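Local coordinates for protein 401aa long hypothetical glucose-1-phosphate thymidylyltransferase (Sulfolobus tokodaii, PDB 2GGQ) that probably transfers nucleotidyl groups from UTP or dTTP to sugar 1-phosphates and acetylates amino-sugar phosphates, supplying UDP-N-acetylglucosamine and UDP-N-acetylgalactosamine, at residues T50-S55 against V71-D76; F4-G9 against I95-L100; T20-F25 against E59-K64. All coordinates share one frame; numbering follows the deposited sequence.

Contact 1. Residues T50-S55 against V71-D76; sequences TVIVSS and VTQKDD. With TTP (thymidine-5'-triphosphate), chain E.
S55 sets OG anti to its own carbonyl carbon (chi1 -58°), which brings it to the carboxylate of D75 beyond the paired strands. S55 OG donates to D75 OD1 over 2.7 Å, arriving on the syn side but 24° out of the carboxylate plane. A water reinforces this clamp: it accepts from S55 N and donates to D75 OD1, giving that oxygen two bonds, with a weak third link to Q73 O. Q73 has CG anti to its backbone N (chi1 176°) and an extended chain beyond it, which carries the carboxamide out to the thymine of TTP. There Q73 OE1 accepts from TTP N3 at 2.9 Å. Its NE2 donates one N-H to TTP O2, also at 2.9 Å, and is bonded to I77 O as well, so the amide is fixed in rotation. Between these ends the strands pair in parallel: V71 N bonds to V51 O at 3.0 Å, V53 N to V71 O at 2.9 Å and Q73 N to V53 O at 2.8 Å. T50 CG2 adds a methyl contact with V71 CG2 at 3.7 Å. Strand 69-72 forms the margin of the mixed sheet, and strand 48-53 separates it from strand 2-7. Helix 58-64 makes the beta-alpha-beta crossover between the two, laying F61 over V51 and V53, while helix 80-84 packs against Q73.

Contact 2. Residues F4-G9 against I95-L100; sequences FILAAG and IIYGDL. With TTP (thymidine-5'-triphosphate), chain E.
I5 and I96 run alongside each other on one face of two parallel strands, I5 CG1 3.6 Å from I96 CG2. The packing is closest just beyond, where I5 CG2 presses on G98 CA at 3.5 Å. G98 suits this place because a CB there would collide with L6 O and A7 CB. On the other face L6 CD1 touches I95 CG2 and reaches the edge of the Y97 ring, in its plane, at CE1 (3.7 Å). F4 and I95 meet more loosely, with F4 CB 4.3 Å from I95 CG1. The partly exposed side lies at the C-terminal ends: the strands part after A7, and A8 and G9 turn to the nucleotide instead of to 95-100. Two nearly straight backbone bonds, I96 N to F4 O and L6 N to I96 O, hold the buried part. The last, G98 N to L6 O at 2.8 Å, is bent, its donor lying 42° out of the carbonyl plane. Y97, probably a ligand of N-acetylglucosamine 1-phosphate, has its OH hydrogen-bonded to Y161 OH. Where the strands separate, A8 N is left to donate to TTP O4 at 3.2 Å; uracil carries the same oxygen, consistent with acceptance of both UTP and dTTP.

Contact 3. Residues T20-F25 against E59-K64; sequences TRPKAF and EYFEKK. With TTP (thymidine-5'-triphosphate), chain E.
Aromatic and CH-pi packing carries this contact. P22 lays CD over the centre of the Y60 ring, 3.5 Å from its centroid and close to the ring normal. Y60 holds CG anti to its backbone N (chi1 -168°), which swings the ring off the helix and across the proline. F25 joins Y60 and F61 in an aromatic cluster. Y60 CE2 sits over one face of F25, toward the rim and 3.4 Å from F25 CD2, with the two planes at 54°. F25 in turn puts CE2 over a face of F61, 3.5 Å from F61 CD1, those planes being 59° apart. F25 is thus inclined to both rings.

Aliphatic groups fill in around the rings. P22 CG comes within 3.5 Å of F61 CE2, A24 CB touches F61 CZ at 3.8 Å, and K64 CB rests 3.5 Å from F25 CE1. R21 CB lies against Y60 OH. An alanine in place of Y60 would remove the ring and is likely to open a gap beneath P22 CD and beside F25, leaving the F25 ring freer to turn.

The polar bonds run within the loop or away from the helix. R21 NH1 donates to F25 O at 2.8 Å from above the carbonyl plane, while its NH2 forms salt bridges with E302 and E319. K23 points away from the helix: NZ bonds to TTP O1B at 2.7 Å and weakly to O3A. The loop 20-25 thus presents P22, A24 and F25 to the helix and K23 to the triphosphate. This fits the sugar nucleotidyltransferase signature, which begins with a glycine-rich nucleotide loop and ends in a Pro-Lys pair, here P22-K23.

Strand 2-7 opens the chain, and contact 2 closes the longest loop by bringing 95-100 back beside 4-9. Contacts 1 and 3 both nest inside that loop. They cross each other: 20-25 comes first, then 50-55, then 59-64, the partner of 20-25, and finally 71-76. Strand 48-53 borders strand 2-7, where T50 O and I52 N probably bond to I5 N and I5 O, so contacts 1 and 2 continue one sheet. F61 bridges contact 3 to V53 of contact 1 and A7 of contact 2. A salt bridge from K23 NZ to D99 OD2 joins contacts 3 and 2. All three touch TTP: contact 1 at the base, contact 2 at the base and along the phosphates, contact 3 at the phosphates.

Contact 1. Residues T50-S55 against V71-D76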
loop_
_atom_site.group_PDB
_atom_site.type_symbol
_atom_site.label_atom_id
_atom_site.label_comp_id
_atom_site.label_asym_id
_atom_site.label_seq_id
_atom_site.Cartn_x
_atom_site.Cartn_y
_atom_site.Cartn_z
ATOM N N THR A 50 17.397 -3.552 8.318
ATOM C CA THR A 50 16.641 -3.952 9.475
ATOM C C THR A 50 15.209 -3.407 9.325
ATOM O O THR A 50 15.004 -2.222 9.016
ATOM C CB THR A 50 17.287 -3.359 10.757
ATOM O OG1 THR A 50 18.580 -3.943 10.931
ATOM C CG2 THR A 50 16.435 -3.649 12.051
ATOM N N VAL A 51 14.226 -4.260 9.546
ATOM C CA VAL A 51 12.855 -3.783 9.618
ATOM C C VAL A 51 12.451 -3.754 11.054
ATOM O O VAL A 51 12.609 -4.745 11.758
ATOM C CB VAL A 51 11.870 -4.697 8.857
ATOM C CG1 VAL A 51 10.515 -3.980 8.656
ATOM C CG2 VAL A 51 12.452 -5.081 7.530
ATOM N N ILE A 52 11.895 -2.631 11.488
ATOM C CA ILE A 52 11.345 -2.519 12.829
ATOM C C ILE A 52 9.812 -2.774 12.766
ATOM O O ILE A 52 9.110 -2.119 11.998
ATOM C CB ILE A 52 11.646 -1.150 13.380
ATOM C CG1 ILE A 52 13.196 -0.999 13.503
ATOM C CG2 ILE A 52 10.955 -0.965 14.716
ATOM C CD1 ILE A 52 13.664 0.422 13.589
ATOM N N VAL A 53 9.330 -3.734 13.546
ATOM C CA VAL A 53 7.942 -4.237 13.422
ATOM C C VAL A 53 7.238 -4.219 14.792
ATOM O O VAL A 53 7.895 -4.148 15.835
ATOM C CB VAL A 53 7.901 -5.690 12.849
ATOM C CG1 VAL A 53 8.624 -5.792 11.489
ATOM C CG2 VAL A 53 8.505 -6.737 13.822
ATOM N N SER A 54 5.906 -4.327 14.805
ATOM C CA SER A 54 5.206 -4.537 16.066
ATOM C C SER A 54 5.464 -5.971 16.474
ATOM O O SER A 54 5.716 -6.818 15.610
ATOM C CB SER A 54 3.710 -4.320 15.890
ATOM O OG SER A 54 3.211 -5.257 14.948
ATOM N N SER A 55 5.427 -6.239 17.779
ATOM C CA SER A 55 5.575 -7.614 18.329
ATOM C C SER A 55 4.567 -8.592 17.753
ATOM O O SER A 55 4.916 -9.739 17.451
ATOM C CB SER A 55 5.449 -7.611 19.854
ATOM O OG SER A 55 6.435 -6.761 20.416
ATOM N N VAL A 71 13.488 -6.501 14.020
ATOM C CA VAL A 71 13.551 -6.087 15.405
ATOM C C VAL A 71 12.191 -5.544 15.747
ATOM O O VAL A 71 11.593 -4.840 14.935
ATOM C CB VAL A 71 14.578 -4.962 15.581
ATOM C CG1 VAL A 71 14.514 -4.369 16.981
ATOM C CG2 VAL A 71 15.963 -5.478 15.244
ATOM N N THR A 72 11.731 -5.831 16.961
ATOM C CA THR A 72 10.440 -5.364 17.423
ATOM C C THR A 72 10.562 -4.015 18.082
ATOM O O THR A 72 11.513 -3.752 18.798
ATOM C CB THR A 72 9.827 -6.326 18.434
ATOM O OG1 THR A 72 10.759 -6.515 19.502
ATOM C CG2 THR A 72 9.508 -7.658 17.800
ATOM N N GLN A 73 9.593 -3.152 17.826
ATOM C CA GLN A 73 9.489 -1.881 18.500
ATOM C C GLN A 73 9.149 -2.135 19.986
ATOM O O GLN A 73 8.456 -3.092 20.300
ATOM C CB GLN A 73 8.389 -1.071 17.840
ATOM C CG GLN A 73 8.085 0.251 18.485
ATOM C CD GLN A 73 7.247 1.131 17.603
ATOM O OE1 GLN A 73 7.598 1.402 16.464
ATOM N NE2 GLN A 73 6.132 1.600 18.134
ATOM N N LYS A 74 9.656 -1.295 20.891
ATOM C CA LYS A 74 9.299 -1.430 22.306
ATOM C C LYS A 74 7.773 -1.404 22.415
ATOM O O LYS A 74 7.108 -0.548 21.814
ATOM C CB LYS A 74 9.920 -0.318 23.165
ATOM C CG LYS A 74 11.450 -0.338 23.299
ATOM C CD LYS A 74 11.873 0.354 24.613
ATOM C CE LYS A 74 13.364 0.176 24.926
ATOM N NZ LYS A 74 13.654 -0.067 26.391
ATOM N N ASP A 75 7.228 -2.361 23.162
ATOM C CA ASP A 75 5.774 -2.525 23.314
ATOM C C ASP A 75 5.047 -1.309 23.890
ATOM O O ASP A 75 3.909 -1.007 23.497
ATOM C CB ASP A 75 5.478 -3.729 24.213
ATOM C CG ASP A 75 5.277 -5.014 23.437
ATOM O OD1 ASP A 75 5.464 -5.026 22.193
ATOM O OD2 ASP A 75 4.923 -6.025 24.091
ATOM N N ASP A 76 5.703 -0.621 24.823
ATOM C CA ASP A 76 5.040 0.374 25.685
ATOM C C ASP A 76 5.036 1.795 25.124
ATOM O O ASP A 76 4.526 2.730 25.766
ATOM C CB ASP A 76 5.649 0.353 27.093
ATOM C CG ASP A 76 7.168 0.583 27.092
ATOM O OD1 ASP A 76 7.827 0.475 26.026
ATOM O OD2 ASP A 76 7.707 0.871 28.183
HETATM P PA TTP E . 1.145 6.418 9.778
HETATM O O1A TTP E . 0.459 7.782 9.780
HETATM O O2A TTP E . 2.320 6.413 8.795
HETATM O O3A TTP E . 0.083 5.241 9.320
HETATM P PB TTP E . -0.115 3.932 10.241
HETATM O O1B TTP E . -0.191 2.596 9.574
HETATM O O2B TTP E . 1.060 3.782 11.175
HETATM O O3B TTP E . -1.331 4.321 11.201
HETATM P PG TTP E . -2.888 4.093 10.992
HETATM O O1G TTP E . -3.150 3.520 9.605
HETATM O O2G TTP E . -3.431 3.176 12.064
HETATM O O3G TTP E . -3.470 5.471 11.213
HETATM O "O5'" TTP E . 1.554 6.057 11.317
HETATM C "C5'" TTP E . 0.632 6.351 12.395
HETATM C "C4'" TTP E . 0.644 5.466 13.661
HETATM O "O4'" TTP E . 1.582 4.370 13.732
HETATM C "C3'" TTP E . 1.073 6.338 14.811
HETATM O "O3'" TTP E . 0.410 5.841 15.987
HETATM C "C2'" TTP E . 2.593 6.135 14.914
HETATM C "C1'" TTP E . 2.696 4.642 14.640
HETATM N N1 TTP E . 3.980 4.084 14.113
HETATM C C2 TTP E . 4.816 3.272 14.964
HETATM O O2 TTP E . 4.542 3.052 16.172
HETATM N N3 TTP E . 5.937 2.707 14.502
HETATM C C4 TTP E . 6.307 2.877 13.234
HETATM O O4 TTP E . 7.351 2.321 12.848
HETATM C C5 TTP E . 5.489 3.701 12.322
HETATM C C5M TTP E . 5.898 3.903 10.881
HETATM C C6 TTP E . 4.324 4.281 12.827
HETATM O O HOH W 1 5.398 -3.930 19.289
#

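Contact 2. Residues F4-G9 against I95-L100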
loop_
_atom_site.group_PDB
_atom_site.type_symbol
_atom_site.label_atom_id
_atom_site.label_comp_id
_atom_site.label_asym_id
_atom_site.label_seq_id
_atom_site.Cartn_x
_atom_site.Cartn_y
_atom_site.Cartn_z
ATOM N N PHE A 4 17.150 1.223 7.976
ATOM C CA PHE A 4 16.042 0.787 8.814
ATOM C C PHE A 4 14.694 1.131 8.160
ATOM O O PHE A 4 14.474 2.272 7.798
ATOM C CB PHE A 4 16.141 1.444 10.172
ATOM C CG PHE A 4 17.416 1.088 10.908
ATOM C CD1 PHE A 4 17.428 0.021 11.800
ATOM C CD2 PHE A 4 18.615 1.772 10.653
ATOM C CE1 PHE A 4 18.594 -0.338 12.479
ATOM C CE2 PHE A 4 19.811 1.400 11.326
ATOM C CZ PHE A 4 19.786 0.352 12.254
ATOM N N ILE A 5 13.830 0.128 8.013
ATOM C CA ILE A 5 12.451 0.340 7.542
ATOM C C ILE A 5 11.555 0.379 8.762
ATOM O O ILE A 5 11.552 -0.576 9.563
ATOM C CB ILE A 5 12.005 -0.754 6.531
ATOM C CG1 ILE A 5 13.044 -0.856 5.395
ATOM C CG2 ILE A 5 10.561 -0.441 5.983
ATOM C CD1 ILE A 5 12.844 -2.018 4.378
ATOM N N LEU A 6 10.872 1.508 8.958
ATOM C CA LEU A 6 9.982 1.671 10.096
ATOM C C LEU A 6 8.629 1.129 9.655
ATOM O O LEU A 6 7.894 1.774 8.888
ATOM C CB LEU A 6 9.886 3.123 10.547
ATOM C CG LEU A 6 11.239 3.835 10.718
ATOM C CD1 LEU A 6 11.028 5.258 11.168
ATOM C CD2 LEU A 6 12.127 3.073 11.676
ATOM N N ALA A 7 8.360 -0.103 10.091
ATOM C CA ALA A 7 7.197 -0.863 9.636
ATOM C C ALA A 7 6.322 -1.315 10.808
ATOM O O ALA A 7 5.701 -2.399 10.754
ATOM C CB ALA A 7 7.639 -2.056 8.831
ATOM N N ALA A 8 6.303 -0.510 11.862
ATOM C CA ALA A 8 5.563 -0.853 13.068
ATOM C C ALA A 8 4.313 0.028 13.290
ATOM O O ALA A 8 3.829 0.176 14.424
ATOM C CB ALA A 8 6.493 -0.804 14.285
ATOM N N GLY A 9 3.810 0.610 12.212
ATOM C CA GLY A 9 2.564 1.374 12.230
ATOM C C GLY A 9 1.389 0.424 12.453
ATOM O O GLY A 9 1.487 -0.791 12.215
ATOM N N ILE A 95 16.891 5.814 6.807
ATOM C CA ILE A 95 15.627 5.466 7.444
ATOM C C ILE A 95 14.518 5.733 6.444
ATOM O O ILE A 95 14.515 6.770 5.750
ATOM C CB ILE A 95 15.422 6.235 8.767
ATOM C CG1 ILE A 95 16.459 5.752 9.810
ATOM C CG2 ILE A 95 14.025 5.994 9.327
ATOM C CD1 ILE A 95 17.485 6.755 10.114
ATOM N N ILE A 96 13.637 4.759 6.307
ATOM C CA ILE A 96 12.524 4.821 5.343
ATOM C C ILE A 96 11.233 4.281 6.003
ATOM O O ILE A 96 11.263 3.289 6.749
ATOM C CB ILE A 96 12.876 4.067 4.056
ATOM C CG1 ILE A 96 11.814 4.217 2.973
ATOM C CG2 ILE A 96 13.021 2.577 4.327
ATOM C CD1 ILE A 96 12.401 4.041 1.560
ATOM N N TYR A 97 10.113 4.951 5.755
ATOM C CA TYR A 97 8.819 4.493 6.285
ATOM C C TYR A 97 8.329 3.299 5.495
ATOM O O TYR A 97 8.456 3.275 4.280
ATOM C CB TYR A 97 7.777 5.608 6.248
ATOM C CG TYR A 97 8.031 6.763 7.169
ATOM C CD1 TYR A 97 8.870 6.632 8.278
ATOM C CD2 TYR A 97 7.386 7.983 6.966
ATOM C CE1 TYR A 97 9.099 7.708 9.137
ATOM C CE2 TYR A 97 7.610 9.075 7.827
ATOM C CZ TYR A 97 8.464 8.920 8.903
ATOM O OH TYR A 97 8.673 9.965 9.763
ATOM N N GLY A 98 7.768 2.318 6.192
ATOM C CA GLY A 98 7.426 1.032 5.594
ATOM C C GLY A 98 6.200 0.916 4.688
ATOM O O GLY A 98 5.924 -0.169 4.164
ATOM N N ASP A 99 5.496 2.022 4.490
ATOM C CA ASP A 99 4.337 2.040 3.587
ATOM C C ASP A 99 4.508 2.947 2.354
ATOM O O ASP A 99 3.523 3.299 1.673
ATOM C CB ASP A 99 3.084 2.425 4.370
ATOM C CG ASP A 99 3.151 3.832 4.968
ATOM O OD1 ASP A 99 4.168 4.553 4.853
ATOM O OD2 ASP A 99 2.129 4.221 5.554
ATOM N N LEU A 100 5.762 3.281 2.045
ATOM C CA LEU A 100 6.063 4.165 0.938
ATOM C C LEU A 100 6.364 3.379 -0.299
ATOM O O LEU A 100 7.184 2.469 -0.278
ATOM C CB LEU A 100 7.298 5.053 1.251
ATOM C CG LEU A 100 7.407 5.756 2.599
ATOM C CD1 LEU A 100 8.753 6.522 2.681
ATOM C CD2 LEU A 100 6.270 6.696 2.755
HETATM P PA TTP E . 1.145 6.418 9.778
HETATM O O1A TTP E . 0.459 7.782 9.780
HETATM O O2A TTP E . 2.320 6.413 8.795
HETATM O O3A TTP E . 0.083 5.241 9.320
HETATM P PB TTP E . -0.115 3.932 10.241
HETATM O O1B TTP E . -0.191 2.596 9.574
HETATM O O2B TTP E . 1.060 3.782 11.175
HETATM O O3B TTP E . -1.331 4.321 11.201
HETATM P PG TTP E . -2.888 4.093 10.992
HETATM O O1G TTP E . -3.150 3.520 9.605
HETATM O O2G TTP E . -3.431 3.176 12.064
HETATM O O3G TTP E . -3.470 5.471 11.213
HETATM O "O5'" TTP E . 1.554 6.057 11.317
HETATM C "C5'" TTP E . 0.632 6.351 12.395
HETATM C "C4'" TTP E . 0.644 5.466 13.661
HETATM O "O4'" TTP E . 1.582 4.370 13.732
HETATM C "C3'" TTP E . 1.073 6.338 14.811
HETATM O "O3'" TTP E . 0.410 5.841 15.987
HETATM C "C2'" TTP E . 2.593 6.135 14.914
HETATM C "C1'" TTP E . 2.696 4.642 14.640
HETATM N N1 TTP E . 3.980 4.084 14.113
HETATM C C2 TTP E . 4.816 3.272 14.964
HETATM O O2 TTP E . 4.542 3.052 16.172
HETATM N N3 TTP E . 5.937 2.707 14.502
HETATM C C4 TTP E . 6.307 2.877 13.234
HETATM O O4 TTP E . 7.351 2.321 12.848
HETATM C C5 TTP E . 5.489 3.701 12.322
HETATM C C5M TTP E . 5.898 3.903 10.881
HETATM C C6 TTP E . 4.324 4.281 12.827
#

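Contact 3. Residues T20-F25 against E59-K64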
loop_
_atom_site.group_PDB
_atom_site.type_symbol
_atom_site.label_atom_id
_atom_site.label_comp_id
_atom_site.label_asym_id
_atom_site.label_seq_id
_atom_site.Cartn_x
_atom_site.Cartn_y
_atom_site.Cartn_z
ATOM N N THR A 20 -5.102 -9.324 7.959
ATOM C CA THR A 20 -4.330 -10.543 7.743
ATOM C C THR A 20 -2.872 -10.369 7.252
ATOM O O THR A 20 -2.175 -11.368 7.055
ATOM C CB THR A 20 -4.988 -11.483 6.704
ATOM O OG1 THR A 20 -5.116 -10.802 5.434
ATOM C CG2 THR A 20 -6.404 -11.956 7.210
ATOM N N ARG A 21 -2.451 -9.151 6.925
ATOM C CA ARG A 21 -1.026 -8.939 6.587
ATOM C C ARG A 21 -0.602 -7.570 7.070
ATOM O O ARG A 21 -1.436 -6.670 7.167
ATOM C CB ARG A 21 -0.766 -9.056 5.070
ATOM C CG ARG A 21 -1.280 -7.855 4.240
ATOM C CD ARG A 21 -0.988 -7.983 2.754
ATOM N NE ARG A 21 -1.899 -8.925 2.080
ATOM C CZ ARG A 21 -1.511 -9.762 1.135
ATOM N NH1 ARG A 21 -0.236 -9.759 0.752
ATOM N NH2 ARG A 21 -2.387 -10.596 0.561
ATOM N N PRO A 22 0.704 -7.396 7.410
ATOM C CA PRO A 22 1.200 -6.050 7.599
ATOM C C PRO A 22 1.144 -5.240 6.318
ATOM O O PRO A 22 1.239 -5.800 5.222
ATOM C CB PRO A 22 2.681 -6.255 8.023
ATOM C CG PRO A 22 2.759 -7.725 8.530
ATOM C CD PRO A 22 1.725 -8.436 7.665
ATOM N N LYS A 23 0.988 -3.934 6.471
ATOM C CA LYS A 23 0.940 -3.005 5.341
ATOM C C LYS A 23 2.144 -3.165 4.411
ATOM O O LYS A 23 2.015 -3.005 3.181
ATOM C CB LYS A 23 0.722 -1.578 5.873
ATOM C CG LYS A 23 0.835 -0.382 4.906
ATOM C CD LYS A 23 0.038 0.909 5.392
ATOM C CE LYS A 23 0.319 1.385 6.819
ATOM N NZ LYS A 23 0.146 2.876 6.940
ATOM N N ALA A 24 3.302 -3.527 4.992
ATOM C CA ALA A 24 4.543 -3.723 4.215
ATOM C C ALA A 24 4.411 -4.850 3.186
ATOM O O ALA A 24 5.191 -4.931 2.247
ATOM C CB ALA A 24 5.761 -4.006 5.200
ATOM N N PHE A 25 3.420 -5.727 3.365
ATOM C CA PHE A 25 3.231 -6.851 2.424
ATOM C C PHE A 25 2.062 -6.692 1.436
ATOM O O PHE A 25 1.660 -7.649 0.767
ATOM C CB PHE A 25 3.162 -8.171 3.187
ATOM C CG PHE A 25 4.484 -8.557 3.829
ATOM C CD1 PHE A 25 5.468 -9.177 3.074
ATOM C CD2 PHE A 25 4.734 -8.300 5.181
ATOM C CE1 PHE A 25 6.698 -9.521 3.652
ATOM C CE2 PHE A 25 5.953 -8.668 5.764
ATOM C CZ PHE A 25 6.928 -9.274 4.980
ATOM N N GLU A 59 6.575 -12.527 13.871
ATOM C CA GLU A 59 6.503 -13.848 13.257
ATOM C C GLU A 59 6.278 -13.774 11.749
ATOM O O GLU A 59 6.952 -14.468 10.982
ATOM C CB GLU A 59 5.385 -14.668 13.926
ATOM C CG GLU A 59 4.518 -15.475 12.931
ATOM C CD GLU A 59 3.683 -16.550 13.590
ATOM O OE1 GLU A 59 3.157 -16.314 14.711
ATOM O OE2 GLU A 59 3.551 -17.633 12.971
ATOM N N TYR A 60 5.318 -12.946 11.329
ATOM C CA TYR A 60 4.972 -12.810 9.928
ATOM C C TYR A 60 6.189 -12.348 9.108
ATOM O O TYR A 60 6.508 -12.931 8.056
ATOM C CB TYR A 60 3.788 -11.841 9.770
ATOM C CG TYR A 60 3.153 -11.831 8.401
ATOM C CD1 TYR A 60 1.895 -12.392 8.188
ATOM C CD2 TYR A 60 3.822 -11.281 7.305
ATOM C CE1 TYR A 60 1.320 -12.363 6.921
ATOM C CE2 TYR A 60 3.273 -11.271 6.075
ATOM C CZ TYR A 60 2.022 -11.791 5.875
ATOM O OH TYR A 60 1.502 -11.735 4.604
ATOM N N PHE A 61 6.860 -11.308 9.598
ATOM C CA PHE A 61 8.060 -10.777 8.933
ATOM C C PHE A 61 9.191 -11.807 8.879
ATOM O O PHE A 61 9.790 -12.031 7.815
ATOM C CB PHE A 61 8.533 -9.498 9.618
ATOM C CG PHE A 61 7.775 -8.240 9.196
ATOM C CD1 PHE A 61 8.257 -7.424 8.157
ATOM C CD2 PHE A 61 6.608 -7.873 9.847
ATOM C CE1 PHE A 61 7.581 -6.238 7.772
ATOM C CE2 PHE A 61 5.916 -6.690 9.487
ATOM C CZ PHE A 61 6.416 -5.873 8.440
ATOM N N GLU A 62 9.474 -12.454 10.012
ATOM C CA GLU A 62 10.562 -13.457 10.038
ATOM C C GLU A 62 10.365 -14.532 8.978
ATOM O O GLU A 62 11.305 -14.894 8.272
ATOM C CB GLU A 62 10.762 -14.052 11.448
ATOM C CG GLU A 62 11.827 -13.294 12.261
ATOM C CD GLU A 62 11.617 -13.315 13.771
ATOM O OE1 GLU A 62 10.656 -13.964 14.249
ATOM O OE2 GLU A 62 12.425 -12.659 14.480
ATOM N N LYS A 63 9.123 -14.990 8.834
ATOM C CA LYS A 63 8.761 -16.040 7.889
ATOM C C LYS A 63 8.830 -15.643 6.408
ATOM O O LYS A 63 8.979 -16.517 5.555
ATOM C CB LYS A 63 7.370 -16.568 8.219
ATOM C CG LYS A 63 7.214 -17.028 9.655
ATOM C CD LYS A 63 5.776 -17.437 9.958
ATOM C CE LYS A 63 5.724 -18.504 11.049
ATOM N NZ LYS A 63 6.445 -19.749 10.607
ATOM N N LYS A 64 8.710 -14.346 6.100
ATOM C CA LYS A 64 8.688 -13.865 4.709
ATOM C C LYS A 64 10.031 -13.327 4.201
ATOM O O LYS A 64 10.297 -13.345 2.990
ATOM C CB LYS A 64 7.632 -12.767 4.536
ATOM C CG LYS A 64 6.210 -13.148 4.940
ATOM C CD LYS A 64 5.621 -14.244 4.045
ATOM C CE LYS A 64 5.165 -13.695 2.706
ATOM N NZ LYS A 64 4.317 -14.691 1.964
HETATM P PA TTP E . 1.145 6.418 9.778
HETATM O O1A TTP E . 0.459 7.782 9.780
HETATM O O2A TTP E . 2.320 6.413 8.795
HETATM O O3A TTP E . 0.083 5.241 9.320
HETATM P PB TTP E . -0.115 3.932 10.241
HETATM O O1B TTP E . -0.191 2.596 9.574
HETATM O O2B TTP E . 1.060 3.782 11.175
HETATM O O3B TTP E . -1.331 4.321 11.201
HETATM P PG TTP E . -2.888 4.093 10.992
HETATM O O1G TTP E . -3.150 3.520 9.605
HETATM O O2G TTP E . -3.431 3.176 12.064
HETATM O O3G TTP E . -3.470 5.471 11.213
HETATM O "O5'" TTP E . 1.554 6.057 11.317
HETATM C "C5'" TTP E . 0.632 6.351 12.395
HETATM C "C4'" TTP E . 0.644 5.466 13.661
HETATM O "O4'" TTP E . 1.582 4.370 13.732
HETATM C "C3'" TTP E . 1.073 6.338 14.811
HETATM O "O3'" TTP E . 0.410 5.841 15.987
HETATM C "C2'" TTP E . 2.593 6.135 14.914
HETATM C "C1'" TTP E . 2.696 4.642 14.640
HETATM N N1 TTP E . 3.980 4.084 14.113
HETATM C C2 TTP E . 4.816 3.272 14.964
HETATM O O2 TTP E . 4.542 3.052 16.172
HETATM N N3 TTP E . 5.937 2.707 14.502
HETATM C C4 TTP E . 6.307 2.877 13.234
HETATM O O4 TTP E . 7.351 2.321 12.848
HETATM C C5 TTP E . 5.489 3.701 12.322
HETATM C C5M TTP E . 5.898 3.903 10.881
HETATM C C6 TTP E . 4.324 4.281 12.827
#